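Local coordinates for protein ribulose-5-phosphate reductase 1 (Staphylococcus aureus, PDB 6XHK) that catalyses the NADPH-dependent reduction of D-ribulose 5-phosphate to D-ribitol 5-phosphate, a step in building the ribitol-phosphate wall teichoic acid of the cell wall, at residues Asp224-Val230 / Gly250-Gly256. Residues are numbered along the deposited sequence; the frame is centred on the assembly and turned at random.
Sequences DHAFECV and GSIALLG. With NDP (NADPH dihydro-nicotinamide-adenine-dinucleotide phosphate), chain B.
Phe227 and Ala253 sit side by side at the middle of two parallel strands, 225-228 and 251-254, whose axes pass 4.7 Å apart at an angle of 16°. Here the ladder is straightest: Ala253 N gives a 2.9 Å bond to Ala226 O, and Glu228 N a 2.8 Å bond to Ala253 O, pointing almost straight at the oxygen. The Phe227 ring slants past the small Ala253, its CD1 3.5 Å from Ala253 CB. On the opposite face, Ala226 CB meets Ile252 CG1.

Toward the N-terminal ends the grip slackens. The bond from Ser251 N to Asp224 O is long and weak. Asp224, His225 and Ser251 are partly exposed here; Ser251 CB lies over one face of the His225 imidazole, and Phe156 meets that ring edge-to-face.

At the C-terminal ends Glu228 ties the two segments together beyond the last bridge. Its backbone O accepts a hydrogen bond from Leu255 N, while its side chain, with CG anti to the backbone N (chi1 -167°) and a bend at chi2, carries OE1 to within 2.9 Å of Gly256 N. That amide reaches the syn side of the carboxylate, 30° out of its plane. Just past here the NADPH lies against the C-terminal ends of both segments: Val230 CG2 packs 3.4 Å from N3A of the adenine, and Leu255 O receives a weak bond from the carboxamide N7N.

The strands belong to a right-handed beta-alpha-beta crossover of the Rossmann-type cofactor domain, linked by helix 232-245, which packs on Ala226, Ile252 and Leu254. Helix 174-186 covers Phe227 and Cys229 on the other face; strand 166-170 flanks 225-228, and strand 275-278 flanks 251-254.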
ATOM      1  N   ASP A 224      21.391 -11.606   0.282  1.00 92.02           N
ATOM      2  CA  ASP A 224      22.154 -10.378   0.080  1.00 92.90           C
ATOM      3  C   ASP A 224      21.344  -9.088   0.070  1.00 93.98           C
ATOM      4  O   ASP A 224      21.945  -8.011   0.160  1.00102.64           O
ATOM      5  CB  ASP A 224      22.993 -10.447  -1.214  1.00100.95           C
ATOM      6  CG  ASP A 224      22.234 -11.000  -2.403  1.00117.94           C
ATOM      7  OD1 ASP A 224      21.516 -12.008  -2.240  1.00127.07           O
ATOM      8  OD2 ASP A 224      22.345 -10.411  -3.501  1.00130.03           O
ATOM      9  N   HIS A 225      20.020  -9.149  -0.032  1.00 90.97           N
ATOM     10  CA  HIS A 225      19.201  -7.941  -0.076  1.00 87.11           C
ATOM     11  C   HIS A 225      17.923  -8.229   0.701  1.00 91.72           C
ATOM     12  O   HIS A 225      17.364  -9.324   0.585  1.00 89.99           O
ATOM     13  CB  HIS A 225      18.835  -7.550  -1.512  1.00 89.66           C
ATOM     14  CG  HIS A 225      19.895  -6.781  -2.233  1.00 90.15           C
ATOM     15  ND1 HIS A 225      21.153  -7.287  -2.465  1.00 96.95           N
ATOM     16  CD2 HIS A 225      19.880  -5.547  -2.784  1.00 98.21           C
ATOM     17  CE1 HIS A 225      21.874  -6.396  -3.119  1.00102.35           C
ATOM     18  NE2 HIS A 225      21.125  -5.328  -3.323  1.00104.17           N
ATOM     19  N   ALA A 226      17.440  -7.260   1.473  1.00 89.19           N
ATOM     20  CA  ALA A 226      16.281  -7.536   2.317  1.00 81.75           C
ATOM     21  C   ALA A 226      15.337  -6.348   2.333  1.00 91.12           C
ATOM     22  O   ALA A 226      15.724  -5.223   2.012  1.00 88.11           O
ATOM     23  CB  ALA A 226      16.694  -7.910   3.738  1.00107.55           C
ATOM     24  N   PHE A 227      14.078  -6.636   2.704  1.00103.36           N
ATOM     25  CA  PHE A 227      12.969  -5.678   2.729  1.00 78.82           C
ATOM     26  C   PHE A 227      12.275  -5.783   4.074  1.00 78.18           C
ATOM     27  O   PHE A 227      11.823  -6.867   4.454  1.00 95.41           O
ATOM     28  CB  PHE A 227      11.969  -5.961   1.622  1.00 78.87           C
ATOM     29  CG  PHE A 227      12.483  -5.655   0.288  1.00 79.82           C
ATOM     30  CD1 PHE A 227      12.317  -4.401  -0.258  1.00 80.08           C
ATOM     31  CD2 PHE A 227      13.152  -6.625  -0.440  1.00 80.85           C
ATOM     32  CE1 PHE A 227      12.802  -4.103  -1.523  1.00 86.72           C
ATOM     33  CE2 PHE A 227      13.654  -6.342  -1.703  1.00 95.12           C
ATOM     34  CZ  PHE A 227      13.478  -5.073  -2.251  1.00 90.01           C
ATOM     35  N   GLU A 228      12.197  -4.677   4.797  1.00 78.06           N
ATOM     36  CA  GLU A 228      11.499  -4.636   6.077  1.00 89.28           C
ATOM     37  C   GLU A 228      10.074  -4.123   5.866  1.00 88.19           C
ATOM     38  O   GLU A 228       9.872  -2.924   5.636  1.00 86.22           O
ATOM     39  CB  GLU A 228      12.252  -3.768   7.079  1.00 79.97           C
ATOM     40  CG  GLU A 228      11.746  -3.935   8.496  1.00 90.58           C
ATOM     41  CD  GLU A 228      10.872  -2.757   8.939  1.00109.29           C
ATOM     42  OE1 GLU A 228      10.699  -1.783   8.158  1.00117.50           O
ATOM     43  OE2 GLU A 228      10.367  -2.806  10.078  1.00110.16           O
ATOM     44  N   CYS A 229       9.092  -5.035   5.955  1.00 81.00           N
ATOM     45  CA  CYS A 229       7.677  -4.766   5.719  1.00 78.12           C
ATOM     46  C   CYS A 229       6.854  -5.036   6.977  1.00 78.81           C
ATOM     47  O   CYS A 229       5.722  -5.541   6.921  1.00 97.51           O
ATOM     48  CB  CYS A 229       7.164  -5.588   4.545  1.00 78.24           C
ATOM     49  SG  CYS A 229       8.126  -5.462   3.068  1.00 83.56           S
ATOM     50  N   VAL A 230       7.465  -4.721   8.123  1.00 81.53           N
ATOM     51  CA  VAL A 230       6.901  -4.798   9.466  1.00 80.09           C
ATOM     52  C   VAL A 230       6.887  -3.383  10.032  1.00105.35           C
ATOM     53  O   VAL A 230       7.803  -2.599   9.773  1.00114.29           O
ATOM     54  CB  VAL A 230       7.771  -5.724  10.347  1.00 80.31           C
ATOM     55  CG1 VAL A 230       7.249  -5.844  11.758  1.00 81.82           C
ATOM     56  CG2 VAL A 230       7.940  -7.042   9.696  1.00 79.93           C
ATOM     57  N   GLY A 250      25.575  -6.352   2.297  1.00 91.34           N
ATOM     58  CA  GLY A 250      24.223  -6.358   1.769  1.00 95.89           C
ATOM     59  C   GLY A 250      23.482  -5.046   1.992  1.00 96.31           C
ATOM     60  O   GLY A 250      23.845  -4.230   2.844  1.00 80.46           O
ATOM     61  N   SER A 251      22.417  -4.842   1.208  1.00 92.91           N
ATOM     62  CA  SER A 251      21.560  -3.670   1.362  1.00 87.95           C
ATOM     63  C   SER A 251      20.204  -4.045   1.958  1.00 79.48           C
ATOM     64  O   SER A 251      19.710  -5.161   1.789  1.00 79.88           O
ATOM     65  CB  SER A 251      21.363  -2.961   0.027  1.00 80.59           C
ATOM     66  OG  SER A 251      22.592  -2.806  -0.654  1.00 85.79           O
ATOM     67  N   ILE A 252      19.605  -3.091   2.665  1.00 78.73           N
ATOM     68  CA  ILE A 252      18.320  -3.288   3.330  1.00 92.29           C
ATOM     69  C   ILE A 252      17.385  -2.118   3.034  1.00 77.83           C
ATOM     70  O   ILE A 252      17.743  -0.955   3.252  1.00 77.66           O
ATOM     71  CB  ILE A 252      18.495  -3.438   4.842  1.00 87.72           C
ATOM     72  CG1 ILE A 252      19.265  -4.711   5.126  1.00 78.63           C
ATOM     73  CG2 ILE A 252      17.140  -3.466   5.504  1.00 77.81           C
ATOM     74  CD1 ILE A 252      19.539  -4.917   6.593  1.00 78.67           C
ATOM     75  N   ALA A 253      16.179  -2.437   2.567  1.00 87.73           N
ATOM     76  CA  ALA A 253      15.129  -1.462   2.287  1.00 83.06           C
ATOM     77  C   ALA A 253      14.165  -1.391   3.464  1.00 85.65           C
ATOM     78  O   ALA A 253      13.589  -2.408   3.870  1.00 77.27           O
ATOM     79  CB  ALA A 253      14.374  -1.816   1.008  1.00 77.84           C
ATOM     80  N   LEU A 254      14.000  -0.187   4.008  1.00 79.56           N
ATOM     81  CA  LEU A 254      13.152   0.056   5.167  1.00 84.18           C
ATOM     82  C   LEU A 254      11.790   0.505   4.653  1.00 90.96           C
ATOM     83  O   LEU A 254      11.706   1.473   3.890  1.00 91.91           O
ATOM     84  CB  LEU A 254      13.769   1.127   6.069  1.00 80.57           C
ATOM     85  CG  LEU A 254      14.926   0.737   7.000  1.00 83.72           C
ATOM     86  CD1 LEU A 254      14.492  -0.312   8.040  1.00 83.05           C
ATOM     87  CD2 LEU A 254      16.131   0.250   6.202  1.00105.18           C
ATOM     88  N   LEU A 255      10.734  -0.215   5.018  1.00 89.26           N
ATOM     89  CA  LEU A 255       9.404   0.170   4.569  1.00 95.75           C
ATOM     90  C   LEU A 255       8.450   0.472   5.703  1.00 76.88           C
ATOM     91  O   LEU A 255       7.616   1.375   5.562  1.00 90.54           O
ATOM     92  CB  LEU A 255       8.801  -0.912   3.677  1.00 76.93           C
ATOM     93  CG  LEU A 255       9.436  -0.871   2.293  1.00 91.91           C
ATOM     94  CD1 LEU A 255       8.949  -2.016   1.444  1.00 77.54           C
ATOM     95  CD2 LEU A 255       9.067   0.456   1.653  1.00120.47           C
ATOM     96  N   GLY A 256       8.618  -0.194   6.844  1.00 77.26           N
ATOM     97  CA  GLY A 256       7.698  -0.052   7.960  1.00 77.81           C
ATOM     98  C   GLY A 256       7.843   1.251   8.724  1.00 77.97           C
ATOM     99  O   GLY A 256       8.951   1.695   9.032  1.00107.19           O
TER
HETATM  100  PA  NDP B 401       0.208  -5.781   8.681  1.00140.77           P
HETATM  101  O1A NDP B 401      -0.872  -5.601   9.709  1.00158.92           O
HETATM  102  O2A NDP B 401      -0.304  -6.643   7.531  1.00137.07           O
HETATM  103  O5B NDP B 401       1.544  -6.438   9.419  1.00136.42           O
HETATM  104  C5B NDP B 401       2.546  -7.159   8.628  1.00117.39           C
HETATM  105  C4B NDP B 401       2.943  -8.523   9.309  1.00 96.54           C
HETATM  106  O4B NDP B 401       4.085  -8.458   9.940  1.00 89.37           O
HETATM  107  C3B NDP B 401       1.899  -8.929  10.389  1.00 89.51           C
HETATM  108  O3B NDP B 401       1.311 -10.116  10.079  1.00 89.35           O
HETATM  109  C2B NDP B 401       2.662  -9.148  11.689  1.00 82.78           C
HETATM  110  O2B NDP B 401       2.063 -10.378  12.277  1.00 77.84           O
HETATM  111  C1B NDP B 401       3.889  -9.352  11.280  1.00 88.49           C
HETATM  112  N9A NDP B 401       4.930  -9.122  12.288  1.00 92.88           N
HETATM  113  C8A NDP B 401       4.819  -8.601  13.544  1.00103.79           C
HETATM  114  N7A NDP B 401       6.054  -8.591  14.123  1.00 92.22           N
HETATM  115  C5A NDP B 401       6.902  -9.097  13.242  1.00 93.77           C
HETATM  116  C6A NDP B 401       8.414  -9.342  13.328  1.00 81.84           C
HETATM  117  N6A NDP B 401       9.116  -8.974  14.538  1.00 84.99           N
HETATM  118  N1A NDP B 401       9.084  -9.921  12.212  1.00 66.98           N
HETATM  119  C2A NDP B 401       8.361 -10.282  11.011  1.00 64.85           C
HETATM  120  N3A NDP B 401       6.906 -10.038  10.941  1.00 79.88           N
HETATM  121  C4A NDP B 401       6.209  -9.431  12.109  1.00 88.69           C
HETATM  122  O3  NDP B 401       0.648  -4.296   8.006  1.00134.05           O
HETATM  123  PN  NDP B 401       1.319  -4.072   6.463  1.00135.47           P
HETATM  124  O1N NDP B 401       1.905  -5.381   5.928  1.00144.51           O
HETATM  125  O2N NDP B 401       0.247  -3.652   5.511  1.00151.93           O
HETATM  126  O5D NDP B 401       2.457  -2.861   6.591  1.00131.84           O
HETATM  127  C5D NDP B 401       3.031  -2.557   7.881  1.00127.78           C
HETATM  128  C4D NDP B 401       3.712  -1.285   7.994  1.00124.75           C
HETATM  129  O4D NDP B 401       4.000  -0.599   6.594  1.00115.63           O
HETATM  130  C3D NDP B 401       2.898  -0.233   8.785  1.00137.61           C
HETATM  131  O3D NDP B 401       3.765   0.472   9.776  1.00143.04           O
HETATM  132  C2D NDP B 401       2.412   0.613   7.844  1.00142.46           C
HETATM  133  O2D NDP B 401       2.103   1.953   8.342  1.00152.90           O
HETATM  134  C1D NDP B 401       3.571   0.646   6.696  1.00126.08           C
HETATM  135  N1N NDP B 401       3.171   1.264   5.414  1.00119.50           N
HETATM  136  C2N NDP B 401       4.174   2.096   4.744  1.00134.05           C
HETATM  137  C3N NDP B 401       3.860   2.967   3.515  1.00141.63           C
HETATM  138  C7N NDP B 401       5.027   3.839   2.895  1.00144.56           C
HETATM  139  O7N NDP B 401       4.770   4.809   2.223  1.00156.21           O
HETATM  140  N7N NDP B 401       6.416   3.448   3.145  1.00131.37           N
HETATM  141  C4N NDP B 401       2.517   2.753   2.774  1.00139.28           C
HETATM  142  C5N NDP B 401       1.451   2.046   3.639  1.00131.03           C
HETATM  143  C6N NDP B 401       1.852   1.104   4.795  1.00116.03           C
HETATM  144  P2B NDP B 401       1.288 -10.179  13.693  1.00106.76           P
HETATM  145  O1X NDP B 401       2.115  -9.357  14.659  1.00 99.07           O
HETATM  146  O2X NDP B 401      -0.004  -9.431  13.414  1.00115.68           O
HETATM  147  O3X NDP B 401       1.036 -11.556  14.285  1.00120.52           O